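HpcH/HpaI aldolase (Desulfitobacterium hafniense, PDB 3QZ6) belongs to the HpcH/HpaI aldolase/citrate lyase family and folds as a TIM barrel, its own specific function not being established. Local coordinates at residues 44-49 / 70-75; 143-148 / 168-173; 149-154 / 175-180; 161-166 / 202-207. All coordinates share one frame; numbering follows the deposited sequence.

Contact 1 of 4, residues 44-49 / 70-75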
loop_
_atom_site.group_PDB
_atom_site.type_symbol
_atom_site.label_atom_id
_atom_site.label_comp_id
_atom_site.label_asym_id
_atom_site.label_seq_id
_atom_site.Cartn_x
_atom_site.Cartn_y
_atom_site.Cartn_z
ATOM N N ASP A 44 9.262 7.198 -7.133
ATOM C CA ASP A 44 10.630 7.399 -6.653
ATOM C C ASP A 44 11.627 6.443 -7.314
ATOM O O ASP A 44 11.878 5.360 -6.796
ATOM C CB ASP A 44 10.696 7.228 -5.140
ATOM C CG ASP A 44 11.928 7.903 -4.535
ATOM O OD1 ASP A 44 12.846 8.236 -5.309
ATOM O OD2 ASP A 44 11.973 8.096 -3.302
ATOM N N CYS A 45 12.196 6.835 -8.452
ATOM C CA CYS A 45 13.213 6.009 -9.099
ATOM C C CYS A 45 14.609 6.348 -8.603
ATOM O O CYS A 45 15.593 5.752 -9.035
ATOM C CB CYS A 45 13.182 6.156 -10.627
ATOM S SG CYS A 45 11.838 5.258 -11.416
ATOM N N GLU A 46 14.707 7.326 -7.723
ATOM C CA GLU A 46 15.996 7.635 -7.119
ATOM C C GLU A 46 16.303 6.673 -5.977
ATOM O O GLU A 46 17.427 6.186 -5.846
ATOM C CB GLU A 46 16.026 9.080 -6.609
ATOM C CG GLU A 46 17.336 9.448 -5.926
ATOM C CD GLU A 46 17.367 10.894 -5.473
ATOM O OE1 GLU A 46 16.282 11.461 -5.213
ATOM O OE2 GLU A 46 18.475 11.466 -5.392
ATOM N N HIS A 47 15.300 6.389 -5.154
ATOM C CA HIS A 47 15.526 5.603 -3.945
ATOM C C HIS A 47 14.764 4.272 -3.917
ATOM O O HIS A 47 14.673 3.626 -2.858
ATOM C CB HIS A 47 15.114 6.409 -2.704
ATOM C CG HIS A 47 15.887 7.678 -2.505
ATOM N ND1 HIS A 47 17.262 7.702 -2.371
ATOM C CD2 HIS A 47 15.473 8.962 -2.371
ATOM C CE1 HIS A 47 17.660 8.949 -2.182
ATOM N NE2 HIS A 47 16.597 9.733 -2.176
ATOM N N ALA A 48 14.195 3.868 -5.049
ATOM C CA ALA A 48 13.443 2.611 -5.093
ATOM C C ALA A 48 13.624 1.884 -6.413
ATOM O O ALA A 48 14.311 2.372 -7.307
ATOM C CB ALA A 48 11.959 2.839 -4.793
ATOM N N ALA A 49 12.999 0.716 -6.540
ATOM C CA ALA A 49 13.377 -0.213 -7.599
ATOM C C ALA A 49 12.502 -0.172 -8.848
ATOM O O ALA A 49 12.599 -1.066 -9.670
ATOM C CB ALA A 49 13.401 -1.649 -7.043
ATOM N N LEU A 70 4.464 11.792 -12.233
ATOM C CA LEU A 70 5.801 12.372 -12.369
ATOM C C LEU A 70 6.794 11.324 -11.907
ATOM O O LEU A 70 6.427 10.410 -11.180
ATOM C CB LEU A 70 5.953 13.629 -11.512
ATOM C CG LEU A 70 4.929 14.745 -11.750
ATOM C CD1 LEU A 70 5.212 15.912 -10.809
ATOM C CD2 LEU A 70 4.958 15.215 -13.211
ATOM N N VAL A 71 8.048 11.457 -12.317
ATOM C CA VAL A 71 9.075 10.530 -11.865
ATOM C C VAL A 71 10.273 11.289 -11.296
ATOM O O VAL A 71 10.737 12.262 -11.880
ATOM C CB VAL A 71 9.556 9.617 -13.001
ATOM C CG1 VAL A 71 10.538 8.561 -12.452
ATOM C CG2 VAL A 71 8.365 8.931 -13.689
ATOM N N ARG A 72 10.763 10.838 -10.146
ATOM C CA ARG A 72 11.997 11.363 -9.579
ATOM C C ARG A 72 13.112 10.464 -10.103
ATOM O O ARG A 72 13.210 9.299 -9.720
ATOM C CB ARG A 72 11.925 11.297 -8.055
ATOM C CG ARG A 72 13.185 11.723 -7.307
ATOM C CD ARG A 72 13.121 11.147 -5.888
ATOM N NE ARG A 72 13.226 12.180 -4.881
ATOM C CZ ARG A 72 12.845 12.049 -3.616
ATOM N NH1 ARG A 72 12.313 10.918 -3.179
ATOM N NH2 ARG A 72 12.994 13.068 -2.783
ATOM N N ILE A 73 13.930 10.988 -11.005
ATOM C CA ILE A 73 14.942 10.172 -11.658
ATOM C C ILE A 73 16.284 10.322 -10.956
ATOM O O ILE A 73 16.568 11.356 -10.379
ATOM C CB ILE A 73 15.057 10.526 -13.142
ATOM C CG1 ILE A 73 15.340 12.025 -13.322
ATOM C CG2 ILE A 73 13.771 10.090 -13.876
ATOM C CD1 ILE A 73 15.404 12.459 -14.794
ATOM N N PRO A 74 17.110 9.273 -10.988
ATOM C CA PRO A 74 18.381 9.303 -10.244
ATOM C C PRO A 74 19.471 10.156 -10.900
ATOM O O PRO A 74 20.402 10.600 -10.232
ATOM C CB PRO A 74 18.803 7.835 -10.233
ATOM C CG PRO A 74 18.179 7.260 -11.493
ATOM C CD PRO A 74 16.857 7.969 -11.628
ATOM N N GLN A 75 19.378 10.359 -12.204
ATOM C CA GLN A 75 20.366 11.167 -12.909
ATOM C C GLN A 75 19.718 11.645 -14.190
ATOM O O GLN A 75 18.752 11.047 -14.665
ATOM C CB GLN A 75 21.638 10.363 -13.228
ATOM C CG GLN A 75 21.443 9.307 -14.314
ATOM C CD GLN A 75 22.517 8.236 -14.311
ATOM O OE1 GLN A 75 23.227 8.063 -13.327
ATOM N NE2 GLN A 75 22.625 7.493 -15.413
#

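Contact 2 of 4, residues 143-148 / 168-173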
loop_
_atom_site.group_PDB
_atom_site.type_symbol
_atom_site.label_atom_id
_atom_site.label_comp_id
_atom_site.label_asym_id
_atom_site.label_seq_id
_atom_site.Cartn_x
_atom_site.Cartn_y
_atom_site.Cartn_z
ATOM N N GLU A 143 3.211 21.370 -22.230
ATOM C CA GLU A 143 2.574 20.578 -21.168
ATOM C C GLU A 143 3.543 19.724 -20.330
ATOM O O GLU A 143 3.199 19.289 -19.223
ATOM C CB GLU A 143 1.473 19.699 -21.767
ATOM C CG GLU A 143 0.369 20.508 -22.450
ATOM C CD GLU A 143 -0.545 19.646 -23.300
ATOM O OE1 GLU A 143 -0.030 18.750 -24.009
ATOM O OE2 GLU A 143 -1.775 19.856 -23.254
ATOM N N ILE A 144 4.732 19.472 -20.865
ATOM C CA ILE A 144 5.790 18.768 -20.127
ATOM C C ILE A 144 6.148 19.541 -18.858
ATOM O O ILE A 144 6.312 20.756 -18.899
ATOM C CB ILE A 144 7.061 18.657 -20.985
ATOM C CG1 ILE A 144 6.765 17.858 -22.243
ATOM C CG2 ILE A 144 8.195 18.011 -20.206
ATOM C CD1 ILE A 144 6.070 16.577 -21.972
ATOM N N PHE A 145 6.290 18.833 -17.739
ATOM C CA PHE A 145 6.486 19.474 -16.439
ATOM C C PHE A 145 7.882 19.191 -15.886
ATOM O O PHE A 145 8.255 18.035 -15.708
ATOM C CB PHE A 145 5.419 18.977 -15.450
ATOM C CG PHE A 145 5.512 19.610 -14.090
ATOM C CD1 PHE A 145 5.037 20.895 -13.875
ATOM C CD2 PHE A 145 6.084 18.923 -13.032
ATOM C CE1 PHE A 145 5.131 21.489 -12.625
ATOM C CE2 PHE A 145 6.179 19.510 -11.775
ATOM C CZ PHE A 145 5.700 20.797 -11.575
ATOM N N ILE A 146 8.650 20.239 -15.613
ATOM C CA ILE A 146 9.994 20.072 -15.066
ATOM C C ILE A 146 10.093 20.761 -13.718
ATOM O O ILE A 146 9.864 21.965 -13.621
ATOM C CB ILE A 146 11.072 20.702 -15.976
ATOM C CG1 ILE A 146 11.028 20.105 -17.385
ATOM C CG2 ILE A 146 12.458 20.524 -15.354
ATOM C CD1 ILE A 146 11.059 18.608 -17.404
HETATM N N MSE A 147 10.455 20.017 -12.677
HETATM C CA MSE A 147 10.531 20.614 -11.349
HETATM C C MSE A 147 11.896 20.383 -10.724
HETATM O O MSE A 147 12.380 19.251 -10.692
HETATM C CB MSE A 147 9.424 20.051 -10.452
HETATM C CG MSE A 147 9.464 20.582 -9.027
HETATM SE SE MSE A 147 7.796 20.248 -8.060
HETATM C CE MSE A 147 7.935 18.302 -7.932
ATOM N N ALA A 148 12.525 21.455 -10.242
ATOM C CA ALA A 148 13.837 21.338 -9.605
ATOM C C ALA A 148 13.696 21.083 -8.108
ATOM O O ALA A 148 12.980 21.795 -7.412
ATOM C CB ALA A 148 14.677 22.595 -9.852
ATOM N N VAL A 168 12.022 25.627 -16.830
ATOM C CA VAL A 168 11.861 25.181 -15.447
ATOM C C VAL A 168 10.496 25.614 -14.943
ATOM O O VAL A 168 10.218 26.804 -14.842
ATOM C CB VAL A 168 12.940 25.749 -14.519
ATOM C CG1 VAL A 168 12.683 25.298 -13.081
ATOM C CG2 VAL A 168 14.323 25.319 -14.986
ATOM N N ASP A 169 9.644 24.654 -14.609
ATOM C CA ASP A 169 8.261 24.979 -14.261
ATOM C C ASP A 169 8.065 25.277 -12.781
ATOM O O ASP A 169 7.250 26.122 -12.413
ATOM C CB ASP A 169 7.331 23.837 -14.688
ATOM C CG ASP A 169 7.309 23.654 -16.194
ATOM O OD1 ASP A 169 7.010 24.641 -16.894
ATOM O OD2 ASP A 169 7.624 22.545 -16.679
ATOM N N ALA A 170 8.814 24.591 -11.925
ATOM C CA ALA A 170 8.528 24.664 -10.502
ATOM C C ALA A 170 9.758 24.323 -9.678
ATOM O O ALA A 170 10.722 23.750 -10.194
ATOM C CB ALA A 170 7.383 23.710 -10.164
ATOM N N VAL A 171 9.724 24.672 -8.395
ATOM C CA VAL A 171 10.823 24.332 -7.500
ATOM C C VAL A 171 10.269 23.722 -6.212
ATOM O O VAL A 171 9.180 24.080 -5.760
ATOM C CB VAL A 171 11.703 25.573 -7.190
ATOM C CG1 VAL A 171 10.920 26.601 -6.388
ATOM C CG2 VAL A 171 12.963 25.162 -6.448
ATOM N N ILE A 172 11.015 22.784 -5.640
ATOM C CA ILE A 172 10.603 22.130 -4.407
ATOM C C ILE A 172 11.858 21.797 -3.590
ATOM O O ILE A 172 12.974 22.064 -4.035
ATOM C CB ILE A 172 9.706 20.886 -4.701
ATOM C CG1 ILE A 172 8.916 20.471 -3.465
ATOM C CG2 ILE A 172 10.518 19.720 -5.241
ATOM C CD1 ILE A 172 7.754 19.527 -3.790
ATOM N N PHE A 173 11.680 21.252 -2.392
ATOM C CA PHE A 173 12.807 20.953 -1.512
ATOM C C PHE A 173 12.903 19.478 -1.160
ATOM O O PHE A 173 11.897 18.759 -1.164
ATOM C CB PHE A 173 12.675 21.756 -0.220
ATOM C CG PHE A 173 12.409 23.208 -0.458
ATOM C CD1 PHE A 173 13.436 24.051 -0.848
ATOM C CD2 PHE A 173 11.128 23.716 -0.340
ATOM C CE1 PHE A 173 13.197 25.387 -1.094
ATOM C CE2 PHE A 173 10.877 25.053 -0.583
ATOM C CZ PHE A 173 11.913 25.889 -0.962
#

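Contact 3 of 4, residues 149-154 / 175-180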
loop_
_atom_site.group_PDB
_atom_site.type_symbol
_atom_site.label_atom_id
_atom_site.label_comp_id
_atom_site.label_asym_id
_atom_site.label_seq_id
_atom_site.Cartn_x
_atom_site.Cartn_y
_atom_site.Cartn_z
ATOM N N GLN A 149 14.369 20.056 -7.611
ATOM C CA GLN A 149 14.386 19.824 -6.180
ATOM C C GLN A 149 15.693 20.333 -5.582
ATOM O O GLN A 149 16.771 19.969 -6.032
ATOM C CB GLN A 149 14.189 18.345 -5.844
ATOM C CG GLN A 149 14.282 18.093 -4.348
ATOM C CD GLN A 149 14.614 16.650 -4.015
ATOM O OE1 GLN A 149 13.761 15.902 -3.541
ATOM N NE2 GLN A 149 15.866 16.256 -4.253
ATOM N N ILE A 150 15.579 21.187 -4.569
ATOM C CA ILE A 150 16.732 21.846 -3.965
ATOM C C ILE A 150 17.110 21.170 -2.655
ATOM O O ILE A 150 16.277 21.035 -1.758
ATOM C CB ILE A 150 16.406 23.325 -3.661
ATOM C CG1 ILE A 150 15.986 24.068 -4.942
ATOM C CG2 ILE A 150 17.579 24.001 -2.977
ATOM C CD1 ILE A 150 17.032 24.057 -6.075
ATOM N N GLU A 151 18.363 20.747 -2.540
ATOM C CA GLU A 151 18.813 20.017 -1.356
ATOM C C GLU A 151 20.164 20.490 -0.822
ATOM O O GLU A 151 20.699 19.890 0.104
ATOM C CB GLU A 151 18.951 18.524 -1.678
ATOM C CG GLU A 151 17.726 17.870 -2.249
ATOM C CD GLU A 151 17.902 16.361 -2.378
ATOM O OE1 GLU A 151 18.870 15.924 -3.053
ATOM O OE2 GLU A 151 17.081 15.616 -1.790
ATOM N N HIS A 152 20.726 21.540 -1.412
ATOM C CA HIS A 152 22.071 21.982 -1.043
ATOM C C HIS A 152 22.084 23.470 -0.742
ATOM O O HIS A 152 21.419 24.253 -1.417
ATOM C CB HIS A 152 23.079 21.694 -2.167
ATOM C CG HIS A 152 23.222 20.242 -2.507
ATOM N ND1 HIS A 152 22.385 19.601 -3.394
ATOM C CD2 HIS A 152 24.115 19.313 -2.093
ATOM C CE1 HIS A 152 22.748 18.333 -3.502
ATOM N NE2 HIS A 152 23.796 18.133 -2.725
ATOM N N VAL A 153 22.849 23.857 0.272
ATOM C CA VAL A 153 23.037 25.269 0.595
ATOM C C VAL A 153 23.570 26.041 -0.609
ATOM O O VAL A 153 23.183 27.181 -0.857
ATOM C CB VAL A 153 23.993 25.434 1.785
ATOM C CG1 VAL A 153 24.281 26.914 2.050
ATOM C CG2 VAL A 153 23.405 24.763 3.016
ATOM N N LYS A 154 24.459 25.405 -1.358
ATOM C CA LYS A 154 25.050 26.020 -2.541
ATOM C C LYS A 154 23.990 26.317 -3.607
ATOM O O LYS A 154 24.056 27.336 -4.305
ATOM C CB LYS A 154 26.145 25.104 -3.094
ATOM C CG LYS A 154 26.520 25.315 -4.547
ATOM C CD LYS A 154 27.256 24.081 -5.066
ATOM C CE LYS A 154 27.797 24.269 -6.478
ATOM N NZ LYS A 154 28.550 23.061 -6.940
ATOM N N PRO A 175 13.925 18.085 2.156
ATOM C CA PRO A 175 14.284 18.593 3.491
ATOM C C PRO A 175 15.347 17.761 4.210
ATOM O O PRO A 175 16.177 18.320 4.925
ATOM C CB PRO A 175 12.955 18.551 4.252
ATOM C CG PRO A 175 11.903 18.560 3.194
ATOM C CD PRO A 175 12.485 17.807 2.033
ATOM N N ARG A 176 15.327 16.445 4.040
ATOM C CA ARG A 176 16.279 15.611 4.754
ATOM C C ARG A 176 17.706 15.895 4.290
ATOM O O ARG A 176 18.598 16.124 5.110
ATOM C CB ARG A 176 15.951 14.125 4.589
ATOM C CG ARG A 176 16.878 13.196 5.393
ATOM C CD ARG A 176 16.288 11.790 5.488
ATOM N NE ARG A 176 15.032 11.816 6.230
ATOM C CZ ARG A 176 13.978 11.050 5.958
ATOM N NH1 ARG A 176 14.025 10.178 4.963
ATOM N NH2 ARG A 176 12.875 11.149 6.692
ATOM N N ASP A 177 17.925 15.877 2.978
ATOM C CA ASP A 177 19.255 16.167 2.442
ATOM C C ASP A 177 19.661 17.609 2.748
ATOM O O ASP A 177 20.815 17.880 3.072
ATOM C CB ASP A 177 19.330 15.908 0.932
ATOM C CG ASP A 177 19.502 14.418 0.589
ATOM O OD1 ASP A 177 20.361 13.741 1.194
ATOM O OD2 ASP A 177 18.772 13.924 -0.294
ATOM N N LEU A 178 18.717 18.537 2.632
ATOM C CA LEU A 178 19.029 19.936 2.896
ATOM C C LEU A 178 19.450 20.114 4.345
ATOM O O LEU A 178 20.459 20.757 4.629
ATOM C CB LEU A 178 17.840 20.837 2.582
ATOM C CG LEU A 178 18.052 22.339 2.808
ATOM C CD1 LEU A 178 19.178 22.891 1.919
ATOM C CD2 LEU A 178 16.751 23.089 2.551
ATOM N N SER A 179 18.682 19.539 5.266
ATOM C CA SER A 179 19.045 19.608 6.678
ATOM C C SER A 179 20.420 18.978 6.877
ATOM O O SER A 179 21.217 19.448 7.681
ATOM C CB SER A 179 17.989 18.930 7.564
ATOM O OG SER A 179 17.912 17.532 7.317
ATOM N N ASN A 180 20.713 17.928 6.119
ATOM C CA ASN A 180 22.029 17.314 6.205
ATOM C C ASN A 180 23.104 18.285 5.754
ATOM O O ASN A 180 24.155 18.393 6.389
ATOM C CB ASN A 180 22.117 16.019 5.388
ATOM C CG ASN A 180 23.370 15.205 5.723
ATOM O OD1 ASN A 180 23.929 15.317 6.821
ATOM N ND2 ASN A 180 23.804 14.376 4.785
HETATM O O HOH W 1 15.948 14.893 0.934
#

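Contact 4 of 4, residues 161-166 / 202-207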
loop_
_atom_site.group_PDB
_atom_site.type_symbol
_atom_site.label_atom_id
_atom_site.label_comp_id
_atom_site.label_asym_id
_atom_site.label_seq_id
_atom_site.Cartn_x
_atom_site.Cartn_y
_atom_site.Cartn_z
ATOM N N SER A 161 20.031 31.744 -10.626
ATOM C CA SER A 161 20.607 31.162 -11.827
ATOM C C SER A 161 19.911 29.838 -12.176
ATOM O O SER A 161 19.613 29.552 -13.334
ATOM C CB SER A 161 22.104 30.931 -11.615
ATOM O OG SER A 161 22.701 30.380 -12.768
ATOM N N ILE A 162 19.642 29.028 -11.171
ATOM C CA ILE A 162 18.993 27.750 -11.435
ATOM C C ILE A 162 17.577 27.947 -11.974
ATOM O O ILE A 162 17.198 27.338 -12.973
ATOM C CB ILE A 162 18.991 26.859 -10.186
ATOM C CG1 ILE A 162 20.433 26.485 -9.829
ATOM C CG2 ILE A 162 18.116 25.611 -10.414
ATOM C CD1 ILE A 162 20.617 25.845 -8.466
ATOM N N LEU A 163 16.809 28.821 -11.331
ATOM C CA LEU A 163 15.401 29.005 -11.689
ATOM C C LEU A 163 15.155 29.888 -12.916
ATOM O O LEU A 163 14.032 29.953 -13.410
ATOM C CB LEU A 163 14.600 29.531 -10.494
ATOM C CG LEU A 163 14.645 28.643 -9.250
ATOM C CD1 LEU A 163 13.705 29.179 -8.171
ATOM C CD2 LEU A 163 14.282 27.213 -9.611
ATOM N N ALA A 164 16.193 30.562 -13.409
ATOM C CA ALA A 164 16.047 31.413 -14.589
ATOM C C ALA A 164 16.114 30.619 -15.893
ATOM O O ALA A 164 15.803 31.140 -16.960
ATOM C CB ALA A 164 17.114 32.530 -14.595
ATOM N N VAL A 165 16.530 29.359 -15.813
ATOM C CA VAL A 165 16.616 28.528 -17.007
ATOM C C VAL A 165 15.230 28.365 -17.622
ATOM O O VAL A 165 14.274 28.021 -16.933
ATOM C CB VAL A 165 17.239 27.144 -16.705
ATOM C CG1 VAL A 165 17.136 26.243 -17.912
ATOM C CG2 VAL A 165 18.717 27.304 -16.281
ATOM N N GLN A 166 15.125 28.632 -18.917
ATOM C CA GLN A 166 13.862 28.494 -19.630
ATOM C C GLN A 166 13.412 27.028 -19.643
ATOM O O GLN A 166 14.193 26.127 -19.953
ATOM C CB GLN A 166 14.010 29.013 -21.055
ATOM C CG GLN A 166 12.746 28.912 -21.895
ATOM C CD GLN A 166 12.988 29.310 -23.345
ATOM O OE1 GLN A 166 13.470 28.509 -24.153
ATOM N NE2 GLN A 166 12.671 30.557 -23.675
ATOM N N ARG A 202 11.479 33.442 -2.710
ATOM C CA ARG A 202 11.667 34.789 -3.258
ATOM C C ARG A 202 12.249 34.741 -4.669
ATOM O O ARG A 202 11.834 35.498 -5.545
ATOM C CB ARG A 202 12.551 35.632 -2.346
ATOM C CG ARG A 202 11.851 36.088 -1.083
ATOM C CD ARG A 202 12.783 36.926 -0.232
ATOM N NE ARG A 202 12.796 36.452 1.142
ATOM C CZ ARG A 202 13.896 36.085 1.781
ATOM N NH1 ARG A 202 15.060 36.163 1.166
ATOM N NH2 ARG A 202 13.831 35.652 3.033
ATOM N N ALA A 203 13.201 33.838 -4.897
ATOM C CA ALA A 203 13.761 33.682 -6.236
ATOM C C ALA A 203 12.725 33.134 -7.212
ATOM O O ALA A 203 12.654 33.560 -8.370
ATOM C CB ALA A 203 15.005 32.791 -6.207
ATOM N N ALA A 204 11.918 32.181 -6.755
ATOM C CA ALA A 204 10.863 31.640 -7.599
ATOM C C ALA A 204 9.916 32.763 -8.048
ATOM O O ALA A 204 9.512 32.832 -9.213
ATOM C CB ALA A 204 10.093 30.541 -6.855
ATOM N N ASP A 205 9.561 33.641 -7.115
ATOM C CA ASP A 205 8.708 34.783 -7.434
ATOM C C ASP A 205 9.356 35.679 -8.487
ATOM O O ASP A 205 8.710 36.074 -9.458
ATOM C CB ASP A 205 8.373 35.586 -6.169
ATOM C CG ASP A 205 7.479 34.811 -5.210
ATOM O OD1 ASP A 205 6.787 33.883 -5.680
ATOM O OD2 ASP A 205 7.465 35.120 -3.997
ATOM N N ARG A 206 10.634 35.989 -8.300
ATOM C CA ARG A 206 11.367 36.815 -9.264
ATOM C C ARG A 206 11.415 36.196 -10.659
ATOM O O ARG A 206 11.355 36.911 -11.663
ATOM C CB ARG A 206 12.789 37.087 -8.778
ATOM C CG ARG A 206 12.878 38.061 -7.609
ATOM C CD ARG A 206 14.320 38.496 -7.375
ATOM N NE ARG A 206 15.163 37.405 -6.888
ATOM C CZ ARG A 206 15.358 37.134 -5.601
ATOM N NH1 ARG A 206 14.768 37.872 -4.668
ATOM N NH2 ARG A 206 16.147 36.130 -5.244
ATOM N N GLN A 207 11.517 34.869 -10.724
ATOM C CA GLN A 207 11.714 34.184 -11.997
ATOM C C GLN A 207 10.422 33.650 -12.613
ATOM O O GLN A 207 10.449 33.058 -13.689
ATOM C CB GLN A 207 12.716 33.031 -11.843
ATOM C CG GLN A 207 14.059 33.437 -11.240
ATOM C CD GLN A 207 14.755 34.523 -12.046
ATOM O OE1 GLN A 207 14.615 34.587 -13.269
ATOM N NE2 GLN A 207 15.494 35.390 -11.362
#

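Contact 1 of 4, residues 44-49 / 70-75
Asp44 and Arg72 form a parallel bridge, with their CA atoms 5.1 Å apart, where the neighbouring barrel strands 40-44 and 68-72 end. The next backbone link is weak: Cys45 N donates to Arg72 O at 3.0 Å. Beyond it both chains turn into loops.

The side chains of Asp44 and Arg72 leave the same face of the sheet and lie side by side. Each has CG anti to its backbone N (chi1 -159° and 176°). Asp44 OD2 and Arg72 NH1 make a salt bridge at 2.8 Å. The carboxylate sits at the guanidinium edge, but the two planes are 44° apart and the hydrogen bond within the bridge is weak. Asn22 also donates to OD2. Asp44 OD1 works on the loop instead. It accepts from His47 N, three residues on, at 3.1 Å: an Asx motif. The N-H comes from above the carboxylate plane.

Glu46 is extended beyond CG and crosses Arg72. Its OE1 lies 3.2 Å from Arg72 NE but well out of the guanidinium plane, so only the charges attract. His47 brings CD2 over one guanidinium face, 3.8 Å from Arg72 NH1. Apolar contacts lie beside this group. Cys45 SG meets Val71 CG1 at 3.7 Å, and Cys45 CB meets Pro74 CD at 4.2 Å.

Gln149 takes a hydrogen bond from Arg72 NH2. Two carboxylates and this amide therefore share one guanidinium, which ties the loop after strand 40-44 to strands 68-72 and 145-150 at the C-terminal end of the barrel, the end where TIM barrels carry their active sites.

Contact 2 of 4, residues 143-148 / 168-173
Asp169 turns CG beside its backbone N (chi1 -64°), and Phe145 holds CG anti to its own N (chi1 -178°). Asp169 CB then meets CD1 and CE1 of Phe145 obliquely; the ring and carboxylate planes are 13° apart. Asp169 OD2 accepts from Ile146 N at 2.7 Å through its anti lone pair. The other oxygen, OD1, pairs with Lys7 of helix 6-11, and that helix also packs on Phe145.

Ile146 O is gripped twice. Asp169 N donates to it at 2.9 Å and Ala170 N at 3.3 Å, both in the carbonyl plane. The parallel pairing runs on with Ala148 N to Ala170 O at 2.9 Å, then Ile172 N to Ala148 O at 2.8 Å.

Met147 and Ala170 lie on one face of the sheet. Ala170 CB touches Phe145 CZ at 3.6 Å and Met147 CG at 3.9 Å. The selenium of Met147, a selenomethionine, meets Ile172 CB at 3.9 Å. Ala148 and Val171 lie on the other face, which helices 100-110 and 191-207 cover. Strands 145-150 and 170-173 are the fifth and sixth of the eight parallel strands that close a TIM barrel.

Contact 3 of 4, residues 149-154 / 175-180
Glu151 and Leu178 bring the backbones closest, with CA atoms 4.3 Å apart. Segment 149-154 leaves strand 145-150, passes a short loop and enters helix 153-157. Segment 175-180 is helical throughout. Leu178 CA makes a CA-H...O contact with Glu151 O at 3.3 Å.

Glu151 and Asp177 cross obliquely. The Glu151 chain is extended beyond CG, which carries its carboxylate to Asp177. OE2 of Glu151 and OD2 of Asp177 are 2.8 Å apart, with the two planes 80° to each other. Both atoms are acceptors, and the pair is not hydrogen-bonded. A water bridges nearby. It accepts from Asp177 N at 3.0 Å and probably donates to Glu151 OE2, also at 3.0 Å.

Segment 149-154 runs off the end of the fifth strand of the TIM barrel, and helix 175-181 follows the sixth, so this acidic pair sits at the C-terminal mouth. Leu178 lays CD1 against the backbone of the loop, 3.8 Å from Glu151 C and 3.9 Å from His152 N. Cys196 and Tyr197 of helix 191-207 also touch Leu178. His152 holds the N-cap position of helix 153-157, and Asp181 OD2 accepts a hydrogen bond from Val153 N.

Contact 4 of 4, residues 161-166 / 202-207
Leu163 is the first residue of 161-166 to meet helix 191-207, and its side chain starts out toward that helix. CD1 continues the chain in extended form (chi2 -174°). This methyl lies against the backbone between Ala203 and Ala204. Leu163 CD1 is 3.8 Å from Ala204 N, 4.1 Å from Ala204 CB and 4.3 Å from Ala203 CB. The small alanine side chains let the leucine come close to the helix backbone. Val171 of strand 170-173 touches both Leu163 and Ala204.

The near end of Leu163 meets Gln207 instead. Leu163 CB is 4.0 Å from Gln207 CG, and Leu163 O is 3.7 Å from Gln207 CB.

Ala164 comes next, where its CA and that of Gln207 are 5.8 Å apart. Gln207 bends at chi2 (-58°), and its amide oxygen OE1 comes to 3.5 Å from Ala164 CB. The amide nitrogen NE2 is hydrogen-bonded to Asp160 OD1. Val165 follows. It points its CB away from helix 191-207 and packs on Ala100 and Met103 of helix 100-110.

Between the segments themselves the contact is van der Waals packing. Asp160, on helix 159-163 just before the first segment, adds polar links. Besides the Gln207 bond, its OD2 pairs with the charged NH2 of Arg206. The contact therefore rests on close apolar packing of Leu163, backed by Val171, with Asp160 linking the two helices by polar bonds at the edge.

How the contacts relate
All four contacts belong to one TIM barrel. Contact 1 joins the ends of the second and third strands and closes before the others open along the chain. Contacts 2, 3 and 4 interleave, because their segments alternate between residues 143 and 207. Contacts 2 and 3 share strand 145-150, and their centres are about 17 Å apart. Contact 4 lies outside the sheet, about 11 Å from contact 2 between centres, and meets it through Val168 and Val171. Contact 1 reaches contact 2 by Leu70 on Phe145 and also touches contact 3 through Gln149. Contact 4 touches neither contact 1 nor contact 3, with nearest atoms about 14 and 5 Å away. Contact 2, in the barrel wall, touches all the others.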